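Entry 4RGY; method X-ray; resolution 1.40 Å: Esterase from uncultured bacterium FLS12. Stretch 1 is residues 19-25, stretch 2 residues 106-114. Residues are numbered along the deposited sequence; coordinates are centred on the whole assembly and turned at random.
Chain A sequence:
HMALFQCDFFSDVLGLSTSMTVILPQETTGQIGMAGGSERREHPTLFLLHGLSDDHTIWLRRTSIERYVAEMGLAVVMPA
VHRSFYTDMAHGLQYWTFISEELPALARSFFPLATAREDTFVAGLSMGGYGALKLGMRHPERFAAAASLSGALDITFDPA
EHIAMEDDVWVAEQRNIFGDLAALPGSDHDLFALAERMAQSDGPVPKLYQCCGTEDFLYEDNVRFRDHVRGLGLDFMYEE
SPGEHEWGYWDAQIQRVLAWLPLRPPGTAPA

Stretch 1 19-25: SMTVILP
Stretch 2 106-114: LARSFFPLA

Residues 19-25 form an extended strand that begins earlier in the chain, with phi between -145° and -65° and psi between 133° and 161°. Residues 106-110 are the end of a helix, with phi from -59° to -84° and psi from -27° to -45°. Phe111 is the first residue to leave helical values, at -123/159, and Pro112 (-80/70), Leu113 (-105/144) and Ala114 (-63/157) continue as loop or turn. The backbones stand well apart: the CA of Val22 is 8.5 Å from the CA of Ala107, and the CA of Leu24 is 8.2 Å from the CA of Phe111. No hydrogen bond crosses this gap; the contact is made by apolar side chains, with Met20 CE also approaching the CA of Ala107, and it buries 311 Å² summed over both sides.

The alternation of the strand selects the contacting residues. Met20, Val22 and Leu24 direct their CA-to-CB bonds toward the second stretch, whereas Ile23 points away and Ser19 and Thr21 lie out of reach, their hydroxyls hydrogen-bonded elsewhere in the structure. Sequence order is kept across the contact: Met20 meets the helix, and Leu24 meets the residues that follow it.

Leu24 has the most covered surface, 74 Å². Its chi1 of -91° lies between wells, with chi2 t at -169°. CD1 makes its closest approaches to Phe111 and Pro112, lying 3.7 Å from CD1 of Phe111 and 3.8 Å from CD of Pro112, whose ring pucker is C-gamma endo. CD2 of Leu24 makes the closest approach to Leu113, 3.6 Å from its CD2. The CA-to-CB bond of Leu113 points sideways, but its m,t rotamer (-52°, -177°) brings the end of the side chain nearer to the strand.

Met20, with 60 Å² covered, spans the distance to the helix by a long side chain: chi1 is p at 66°, chi2 t at 178° and chi3 t at 164°. Its terminal CE sits 3.7 Å from CD2 of Phe110, near the ring plane and therefore at the edge. The same methyl is 4.2 Å from the CA of Ala107 and 4.4 Å from its CB, a looser approach to a small residue. Phe110 holds chi1 m at -62° and chi2 at -25°.

Phe111, with 58 Å² covered, has chi1 m at -63° and chi2 at -70°, which places its ring within reach of both Val22 and Leu24. CG1 of Val22 (chi1 t, 171°) is 4.1 Å from the centroid of the Phe111 ring and 18° off the normal, a CH-pi contact over the face. CG2 of Val22 is 3.7 Å from CE2 of Phe111. The approach of Leu24 CD1 to this ring is oblique.

Local bonds support the helix end and the turn. Phe110 N donates to Leu106 O at 3.0 Å, and Phe111 N to Ala107 O at 3.0 Å, so Phe111 remains tied to the helix although its own torsions have left it. Arg108 NE, three residues before Phe111, donates to Ala114 O at 3.0 Å, linking the helix to the loop that follows.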

# COMPACT_ATOMS: atom_id res chain seq x y z
N SER A 19 7.72 3.15 7.81
CA SER A 19 7.04 3.62 6.63
C SER A 19 6.83 5.12 6.66
O SER A 19 6.77 5.72 7.73
CB SER A 19 5.67 2.95 6.51
OG SER A 19 5.83 1.55 6.43
N MET A 20 6.70 5.72 5.48
CA MET A 20 6.23 7.10 5.37
C MET A 20 5.39 7.24 4.11
O MET A 20 5.46 6.41 3.19
CB MET A 20 7.40 8.09 5.32
CG MET A 20 8.27 7.96 4.08
SD MET A 20 9.56 9.21 4.12
CE MET A 20 10.68 8.56 2.88
N THR A 21 4.58 8.29 4.06
CA THR A 21 3.81 8.62 2.87
C THR A 21 4.38 9.90 2.29
O THR A 21 4.61 10.85 3.03
CB THR A 21 2.34 8.87 3.23
OG1 THR A 21 1.82 7.71 3.90
CG2 THR A 21 1.51 9.17 2.00
N VAL A 22 4.61 9.92 0.99
CA VAL A 22 5.14 11.11 0.32
C VAL A 22 4.26 11.46 -0.86
O VAL A 22 3.85 10.59 -1.63
CB VAL A 22 6.60 10.87 -0.16
CG1 VAL A 22 7.08 12.00 -1.04
CG2 VAL A 22 7.53 10.69 1.04
N ILE A 23 3.95 12.75 -1.01
CA ILE A 23 3.32 13.19 -2.25
C ILE A 23 4.23 14.17 -2.97
O ILE A 23 4.81 15.07 -2.35
CB ILE A 23 1.91 13.76 -2.04
CG1 ILE A 23 1.87 14.75 -0.90
CG2 ILE A 23 0.92 12.63 -1.75
CD1 ILE A 23 0.47 15.34 -0.68
N LEU A 24 4.37 13.95 -4.28
CA LEU A 24 5.29 14.71 -5.12
C LEU A 24 4.51 15.30 -6.27
O LEU A 24 3.66 14.63 -6.85
CB LEU A 24 6.31 13.78 -5.77
CG LEU A 24 7.66 13.40 -5.22
CD1 LEU A 24 8.46 12.68 -6.32
CD2 LEU A 24 8.42 14.62 -4.70
N PRO A 25 4.81 16.55 -6.64
CA PRO A 25 4.26 17.06 -7.89
C PRO A 25 4.81 16.27 -9.07
O PRO A 25 5.99 15.90 -9.05
CB PRO A 25 4.77 18.50 -7.93
CG PRO A 25 5.13 18.84 -6.50
CD PRO A 25 5.62 17.55 -5.92
N LEU A 106 16.87 10.82 4.32
CA LEU A 106 16.34 9.70 3.54
C LEU A 106 15.34 10.18 2.49
O LEU A 106 15.38 9.75 1.34
CB LEU A 106 15.68 8.68 4.47
CG LEU A 106 16.63 7.82 5.31
CD1 LEU A 106 15.87 7.04 6.36
CD2 LEU A 106 17.46 6.88 4.44
N ALA A 107 14.45 11.08 2.88
CA ALA A 107 13.49 11.60 1.92
C ALA A 107 14.19 12.28 0.75
O ALA A 107 13.82 12.06 -0.40
CB ALA A 107 12.52 12.57 2.61
N ARG A 108 15.21 13.07 1.05
CA ARG A 108 15.96 13.77 0.01
C ARG A 108 16.78 12.82 -0.86
O ARG A 108 17.04 13.11 -2.03
CB ARG A 108 16.85 14.84 0.65
CG ARG A 108 16.06 16.04 1.14
CD ARG A 108 16.84 16.86 2.16
NE ARG A 108 16.06 18.02 2.58
CZ ARG A 108 16.19 18.61 3.76
NH1 ARG A 108 17.07 18.16 4.64
NH2 ARG A 108 15.43 19.66 4.06
N SER A 109 17.18 11.68 -0.30
CA SER A 109 17.93 10.69 -1.07
C SER A 109 17.02 9.93 -2.04
O SER A 109 17.44 9.56 -3.14
CB SER A 109 18.65 9.71 -0.13
OG SER A 109 17.79 8.69 0.34
N PHE A 110 15.75 9.73 -1.66
CA PHE A 110 14.81 8.99 -2.49
C PHE A 110 14.16 9.86 -3.57
O PHE A 110 13.91 9.41 -4.69
CB PHE A 110 13.67 8.43 -1.64
CG PHE A 110 14.08 7.44 -0.59
CD1 PHE A 110 15.24 6.69 -0.70
CD2 PHE A 110 13.27 7.25 0.53
CE1 PHE A 110 15.59 5.78 0.30
CE2 PHE A 110 13.61 6.35 1.52
CZ PHE A 110 14.77 5.61 1.41
N PHE A 111 13.84 11.10 -3.20
CA PHE A 111 12.97 11.96 -4.00
C PHE A 111 13.65 13.28 -4.35
O PHE A 111 14.60 13.69 -3.68
CB PHE A 111 11.65 12.23 -3.25
CG PHE A 111 10.82 10.99 -3.01
CD1 PHE A 111 10.19 10.35 -4.07
CD2 PHE A 111 10.67 10.48 -1.73
CE1 PHE A 111 9.43 9.21 -3.85
CE2 PHE A 111 9.90 9.34 -1.51
CZ PHE A 111 9.28 8.71 -2.57
N PRO A 112 13.17 13.95 -5.41
CA PRO A 112 13.79 15.20 -5.86
C PRO A 112 13.33 16.37 -5.00
O PRO A 112 12.58 17.25 -5.45
CB PRO A 112 13.30 15.32 -7.31
CG PRO A 112 11.99 14.62 -7.31
CD PRO A 112 12.13 13.48 -6.34
N LEU A 113 13.79 16.37 -3.76
CA LEU A 113 13.39 17.35 -2.76
C LEU A 113 14.48 18.38 -2.50
O LEU A 113 15.67 18.05 -2.50
CB LEU A 113 13.04 16.65 -1.45
CG LEU A 113 12.03 15.50 -1.54
CD1 LEU A 113 11.76 14.99 -0.14
CD2 LEU A 113 10.74 15.93 -2.21
N ALA A 114 14.07 19.62 -2.27
CA ALA A 114 14.99 20.69 -1.89
C ALA A 114 15.67 20.43 -0.56
O ALA A 114 15.16 19.69 0.28
CB ALA A 114 14.26 22.02 -1.84